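Paenibacillus xanthan lyase (Paenibacillus, PDB 6F2P) is a polysaccharide lyase that cleaves xanthan, probably by the beta-elimination chemistry of polysaccharide lyase family 8, and binds several calcium ions. Local coordinates at residues V980-S985 and Y1008-G1013; Q963-W968 and K1035-P1040. All coordinates share one frame; numbering follows the deposited sequence.

Contact 1. Residues V980-S985 and Y1008-G1013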
loop_
_atom_site.group_PDB
_atom_site.type_symbol
_atom_site.label_atom_id
_atom_site.label_comp_id
_atom_site.label_asym_id
_atom_site.label_seq_id
_atom_site.Cartn_x
_atom_site.Cartn_y
_atom_site.Cartn_z
ATOM N N VAL A 980 55.721 37.875 1.466
ATOM C CA VAL A 980 54.437 37.224 1.238
ATOM C C VAL A 980 53.588 37.253 2.503
ATOM O O VAL A 980 54.026 36.803 3.560
ATOM C CB VAL A 980 54.622 35.762 0.797
ATOM C CG1 VAL A 980 53.269 35.116 0.524
ATOM C CG2 VAL A 980 55.509 35.692 -0.433
ATOM N N ASP A 981 52.378 37.793 2.398
ATOM C CA ASP A 981 51.439 37.774 3.515
ATOM C C ASP A 981 50.494 36.592 3.413
ATOM O O ASP A 981 50.040 36.243 2.327
ATOM C CB ASP A 981 50.616 39.061 3.567
ATOM C CG ASP A 981 51.455 40.271 3.873
ATOM O OD1 ASP A 981 52.505 40.111 4.533
ATOM O OD2 ASP A 981 51.068 41.380 3.448
ATOM N N VAL A 982 50.205 35.975 4.549
ATOM C CA VAL A 982 49.163 34.967 4.620
ATOM C C VAL A 982 48.161 35.395 5.682
ATOM O O VAL A 982 48.441 35.312 6.877
ATOM C CB VAL A 982 49.734 33.583 4.967
ATOM C CG1 VAL A 982 48.611 32.574 5.112
ATOM C CG2 VAL A 982 50.726 33.140 3.905
ATOM N N THR A 983 47.006 35.887 5.245
ATOM C CA THR A 983 45.957 36.273 6.181
ATOM C C THR A 983 45.041 35.083 6.417
ATOM O O THR A 983 44.381 34.611 5.504
ATOM C CB THR A 983 45.133 37.469 5.670
ATOM O OG1 THR A 983 46.011 38.489 5.174
ATOM C CG2 THR A 983 44.275 38.038 6.787
ATOM N N HIS A 984 45.019 34.597 7.650
ATOM C CA HIS A 984 44.250 33.413 7.997
ATOM C C HIS A 984 43.319 33.723 9.164
ATOM O O HIS A 984 43.161 34.881 9.562
ATOM C CB HIS A 984 45.206 32.293 8.397
ATOM C CG HIS A 984 46.150 32.686 9.483
ATOM N ND1 HIS A 984 45.896 32.443 10.820
ATOM C CD2 HIS A 984 47.333 33.348 9.448
ATOM C CE1 HIS A 984 46.883 32.920 11.549
ATOM N NE2 HIS A 984 47.772 33.478 10.737
ATOM N N SER A 985 42.706 32.682 9.716
ATOM C CA SER A 985 41.875 32.838 10.899
ATOM C C SER A 985 42.763 33.088 12.118
ATOM O O SER A 985 43.595 32.251 12.485
ATOM C CB SER A 985 40.994 31.600 11.108
ATOM O OG SER A 985 40.161 31.733 12.246
ATOM N N TYR A 1008 48.191 27.067 8.787
ATOM C CA TYR A 1008 47.346 27.995 9.541
ATOM C C TYR A 1008 45.899 27.530 9.602
ATOM O O TYR A 1008 45.487 26.649 8.848
ATOM C CB TYR A 1008 47.406 29.396 8.915
ATOM C CG TYR A 1008 48.816 29.897 8.696
ATOM C CD1 TYR A 1008 49.474 30.625 9.680
ATOM C CD2 TYR A 1008 49.497 29.632 7.508
ATOM C CE1 TYR A 1008 50.767 31.074 9.492
ATOM C CE2 TYR A 1008 50.794 30.080 7.310
ATOM C CZ TYR A 1008 51.424 30.801 8.306
ATOM O OH TYR A 1008 52.713 31.247 8.124
ATOM N N SER A 1009 45.131 28.124 10.512
ATOM C CA SER A 1009 43.700 27.860 10.586
ATOM C C SER A 1009 42.963 28.817 9.674
ATOM O O SER A 1009 43.184 30.021 9.717
ATOM C CB SER A 1009 43.186 28.029 12.013
ATOM O OG SER A 1009 43.698 27.018 12.856
ATOM N N PHE A 1010 42.089 28.279 8.836
ATOM C CA PHE A 1010 41.255 29.116 7.988
ATOM C C PHE A 1010 39.783 28.842 8.264
ATOM O O PHE A 1010 39.398 27.723 8.603
ATOM C CB PHE A 1010 41.540 28.854 6.509
ATOM C CG PHE A 1010 42.893 29.311 6.052
ATOM C CD1 PHE A 1010 43.090 30.617 5.623
ATOM C CD2 PHE A 1010 43.966 28.427 6.023
ATOM C CE1 PHE A 1010 44.342 31.042 5.181
ATOM C CE2 PHE A 1010 45.222 28.840 5.587
ATOM C CZ PHE A 1010 45.409 30.152 5.163
ATOM N N ASN A 1011 38.961 29.873 8.116
ATOM C CA ASN A 1011 37.520 29.690 8.142
ATOM C C ASN A 1011 37.034 29.366 6.741
ATOM O O ASN A 1011 37.653 29.765 5.753
ATOM C CB ASN A 1011 36.821 30.948 8.663
ATOM C CG ASN A 1011 37.197 31.272 10.098
ATOM O OD1 ASN A 1011 37.916 32.236 10.360
ATOM N ND2 ASN A 1011 36.710 30.465 11.034
ATOM N N ALA A 1012 35.938 28.623 6.657
ATOM C CA ALA A 1012 35.292 28.390 5.379
ATOM C C ALA A 1012 34.854 29.738 4.811
ATOM O O ALA A 1012 34.307 30.575 5.531
ATOM C CB ALA A 1012 34.106 27.455 5.542
ATOM N N GLY A 1013 35.121 29.961 3.530
ATOM C CA GLY A 1013 34.771 31.223 2.911
ATOM C C GLY A 1013 35.950 31.893 2.236
ATOM O O GLY A 1013 36.893 31.218 1.814
#
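H984 packs against two aromatic rings. It has CG in the crowded position between its backbone N and carbonyl carbon (chi1 54°). This lays the imidazole over the start of the Y1008 side chain as an offset stack, centroids 4.6 Å apart and planes at 28°. Y1008 CD1 lies 3.5 Å from H984 CD2, over one imidazole face, and Y1008 CB adds a CH-pi contact to the same ring. H984 CB in turn sits over one face of the F1010 ring, 3.9 Å from its centroid, a second CH-pi contact.

The apolar part is V982. Its CG1, anti to the backbone N, reaches Y1008 CD2 at 3.9 Å and also touches F1010 CZ. The two strands belong to different sheets of a beta-sandwich in the Golvesin C-terminal domain, and V964 of the neighbouring strand 960-967 packs on both Y1008 and F1010.

The polar contacts gather at the end of strand 980-984. S985 N donates to S1009 O at 2.7 Å, in the carbonyl plane. S985 OG, anti to its backbone N, donates to N1011 OD1 at 3.0 Å from above the amide plane. H984 ND1 gives a hydrogen bond to S985 O, 2.8 Å away and well above the carbonyl plane. An alanine here in place of H984 would remove the imidazole, and would probably lose both the stack on Y1008 and the bond to S985 O.

Contact 2. Residues Q963-W968 and K1035-P1040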
loop_
_atom_site.group_PDB
_atom_site.type_symbol
_atom_site.label_atom_id
_atom_site.label_comp_id
_atom_site.label_asym_id
_atom_site.label_seq_id
_atom_site.Cartn_x
_atom_site.Cartn_y
_atom_site.Cartn_z
ATOM N N GLN A 963 47.745 23.582 5.096
ATOM C CA GLN A 963 49.091 23.868 4.618
ATOM C C GLN A 963 49.046 24.804 3.412
ATOM O O GLN A 963 48.308 24.565 2.454
ATOM C CB GLN A 963 49.811 22.573 4.257
ATOM C CG GLN A 963 50.070 21.695 5.455
ATOM C CD GLN A 963 50.898 20.481 5.115
ATOM O OE1 GLN A 963 50.865 19.988 3.986
ATOM N NE2 GLN A 963 51.659 19.992 6.091
ATOM N N VAL A 964 49.832 25.874 3.468
ATOM C CA VAL A 964 49.859 26.861 2.392
ATOM C C VAL A 964 51.113 26.706 1.519
ATOM O O VAL A 964 52.231 26.951 1.977
ATOM C CB VAL A 964 49.765 28.298 2.957
ATOM C CG1 VAL A 964 49.915 29.326 1.855
ATOM C CG2 VAL A 964 48.450 28.494 3.698
ATOM N N TYR A 965 50.921 26.280 0.269
ATOM C CA TYR A 965 52.028 26.137 -0.681
ATOM C C TYR A 965 52.041 27.247 -1.721
ATOM O O TYR A 965 51.020 27.877 -1.984
ATOM C CB TYR A 965 51.965 24.798 -1.409
ATOM C CG TYR A 965 52.108 23.592 -0.521
ATOM C CD1 TYR A 965 51.019 23.088 0.174
ATOM C CD2 TYR A 965 53.328 22.943 -0.391
ATOM C CE1 TYR A 965 51.141 21.983 0.986
ATOM C CE2 TYR A 965 53.459 21.831 0.420
ATOM C CZ TYR A 965 52.358 21.356 1.105
ATOM O OH TYR A 965 52.464 20.248 1.913
ATOM N N MET A 966 53.207 27.478 -2.316
ATOM C CA MET A 966 53.327 28.417 -3.427
ATOM C C MET A 966 54.365 27.953 -4.452
ATOM O O MET A 966 55.410 27.393 -4.102
ATOM C CB MET A 966 53.653 29.824 -2.928
ATOM C CG MET A 966 53.798 30.840 -4.049
ATOM S SD MET A 966 54.270 32.493 -3.509
ATOM C CE MET A 966 52.771 33.050 -2.695
ATOM N N MET A 967 54.055 28.174 -5.722
ATOM C CA MET A 967 54.967 27.848 -6.803
ATOM C C MET A 967 55.301 29.128 -7.548
ATOM O O MET A 967 54.498 30.064 -7.564
ATOM C CB MET A 967 54.309 26.847 -7.745
ATOM C CG MET A 967 55.178 26.385 -8.898
ATOM S SD MET A 967 54.342 25.096 -9.824
ATOM C CE MET A 967 54.202 23.830 -8.564
ATOM N N TRP A 968 56.485 29.177 -8.151
ATOM C CA TRP A 968 56.894 30.337 -8.933
ATOM C C TRP A 968 57.949 29.968 -9.976
ATOM O O TRP A 968 58.468 28.848 -9.986
ATOM C CB TRP A 968 57.413 31.451 -8.015
ATOM C CG TRP A 968 58.508 31.003 -7.086
ATOM C CD1 TRP A 968 59.778 30.634 -7.429
ATOM C CD2 TRP A 968 58.429 30.881 -5.660
ATOM N NE1 TRP A 968 60.493 30.287 -6.308
ATOM C CE2 TRP A 968 59.689 30.431 -5.208
ATOM C CE3 TRP A 968 57.416 31.108 -4.721
ATOM C CZ2 TRP A 968 59.962 30.203 -3.859
ATOM C CZ3 TRP A 968 57.688 30.880 -3.380
ATOM C CH2 TRP A 968 58.953 30.434 -2.963
ATOM N N LYS A 1035 48.426 26.942 -3.150
ATOM C CA LYS A 1035 47.605 25.753 -2.914
ATOM C C LYS A 1035 47.432 25.468 -1.430
ATOM O O LYS A 1035 48.403 25.275 -0.702
ATOM C CB LYS A 1035 48.183 24.517 -3.614
ATOM C CG LYS A 1035 47.328 23.272 -3.440
ATOM C CD LYS A 1035 47.748 22.134 -4.365
ATOM C CE LYS A 1035 49.080 21.524 -3.967
ATOM N NZ LYS A 1035 49.338 20.235 -4.684
ATOM N N LEU A 1036 46.184 25.449 -0.985
ATOM C CA LEU A 1036 45.881 25.087 0.389
ATOM C C LEU A 1036 45.553 23.598 0.441
ATOM O O LEU A 1036 44.732 23.098 -0.332
ATOM C CB LEU A 1036 44.713 25.922 0.932
ATOM C CG LEU A 1036 45.021 27.306 1.521
ATOM C CD1 LEU A 1036 45.775 28.178 0.538
ATOM C CD2 LEU A 1036 43.742 28.000 1.964
ATOM N N VAL A 1037 46.219 22.883 1.338
ATOM C CA VAL A 1037 45.943 21.469 1.513
ATOM C C VAL A 1037 45.525 21.212 2.948
ATOM O O VAL A 1037 46.261 21.528 3.882
ATOM C CB VAL A 1037 47.167 20.616 1.194
ATOM C CG1 VAL A 1037 46.778 19.139 1.210
ATOM C CG2 VAL A 1037 47.751 21.015 -0.155
ATOM N N LYS A 1038 44.341 20.639 3.124
ATOM C CA LYS A 1038 43.808 20.420 4.460
ATOM C C LYS A 1038 44.604 19.367 5.244
ATOM O O LYS A 1038 45.042 18.360 4.693
ATOM C CB LYS A 1038 42.317 20.070 4.403
ATOM C CG LYS A 1038 41.644 20.095 5.766
ATOM C CD LYS A 1038 40.146 20.330 5.686
ATOM C CE LYS A 1038 39.539 20.282 7.078
ATOM N NZ LYS A 1038 39.834 18.966 7.726
ATOM N N VAL A 1039 44.811 19.635 6.530
ATOM C CA VAL A 1039 45.460 18.686 7.432
ATOM C C VAL A 1039 44.663 18.557 8.731
ATOM O O VAL A 1039 44.192 19.555 9.284
ATOM C CB VAL A 1039 46.933 19.079 7.762
ATOM C CG1 VAL A 1039 47.837 18.840 6.574
ATOM C CG2 VAL A 1039 47.023 20.523 8.204
ATOM N N PRO A 1040 44.474 17.318 9.208
ATOM C CA PRO A 1040 44.810 16.075 8.499
ATOM C C PRO A 1040 43.809 15.711 7.393
ATOM O O PRO A 1040 44.029 14.749 6.653
ATOM C CB PRO A 1040 44.764 15.022 9.608
ATOM C CG PRO A 1040 43.863 15.598 10.641
ATOM C CD PRO A 1040 44.132 17.066 10.620
ATOM O OXT PRO A 1040 42.771 16.356 7.204
#
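Y965, Q963, V1037 and K1035 share one face of this antiparallel strand pair. The Y965 side chain has CG anti to the carbonyl carbon (chi1 -63°), beside the backbone N. It leans across the pair toward the partner strand. CE1 meets V1037 CG2 at 3.7 Å, an oblique approach. K1035 O lies at the ring edge, near its plane. The far end of the ring returns to its own strand: Y965 OH donates to Q963 OE1 at 2.6 Å, from above the plane of the amide. Q963 is extended beyond CG, and V1039 crosses it at about a right angle, with V1039 CG1 3.8 Å from Q963 CD.

On the other face V964 and L1036 lie side by side and point the same way, with V964 CG2 4.2 Å from L1036 CD1. Both also pack on I1018 of the opposing sheet, so this face looks into the beta-sandwich of the Golvesin C-terminal domain.

Four backbone hydrogen bonds fix the register. Y965 N donates to K1035 O at 2.9 Å, the straightest of them (168°), and K1035 N donates back to Y965 O. Q963 and V1037 exchange the other two. Q963 O also takes a CA-H...O contact from L1036 CA, at 3.2 Å.

K1035 carries its charge to a cation-pi contact with W1002, and Y965 packs on W1002 as well. NZ hydrogen-bonds a bound methylpentanediol, probably from the crystallisation liquor. The core face is apolar, while the other face mixes valine methyls with polar groups: a phenol-to-amide hydrogen bond that would help fix the tilt of the Y965 ring, and a lysine whose positive charge is probably eased by the indole.

Strand 960-967 comes first and supplies the first half of contact 2. The chain then crosses to the other sheet as strand 978-984, the first half of contact 1. Residues 1008-1013 complete contact 1 after 22 intervening residues. After strand 1017-1021, segment 1035-1040 at the C terminus completes contact 2, with 66 residues between its halves. Contact 1 is therefore enclosed by contact 2 along the chain, and the two do not cross. Strand 960-967 pairs with both 1003-1010 and 1030-1039, so contact 2 joins two neighbouring strands of one sheet, and contact 1 ties that sheet to the other. The contacts meet in the core, where F1010 packs on L1036, and V980 on M966.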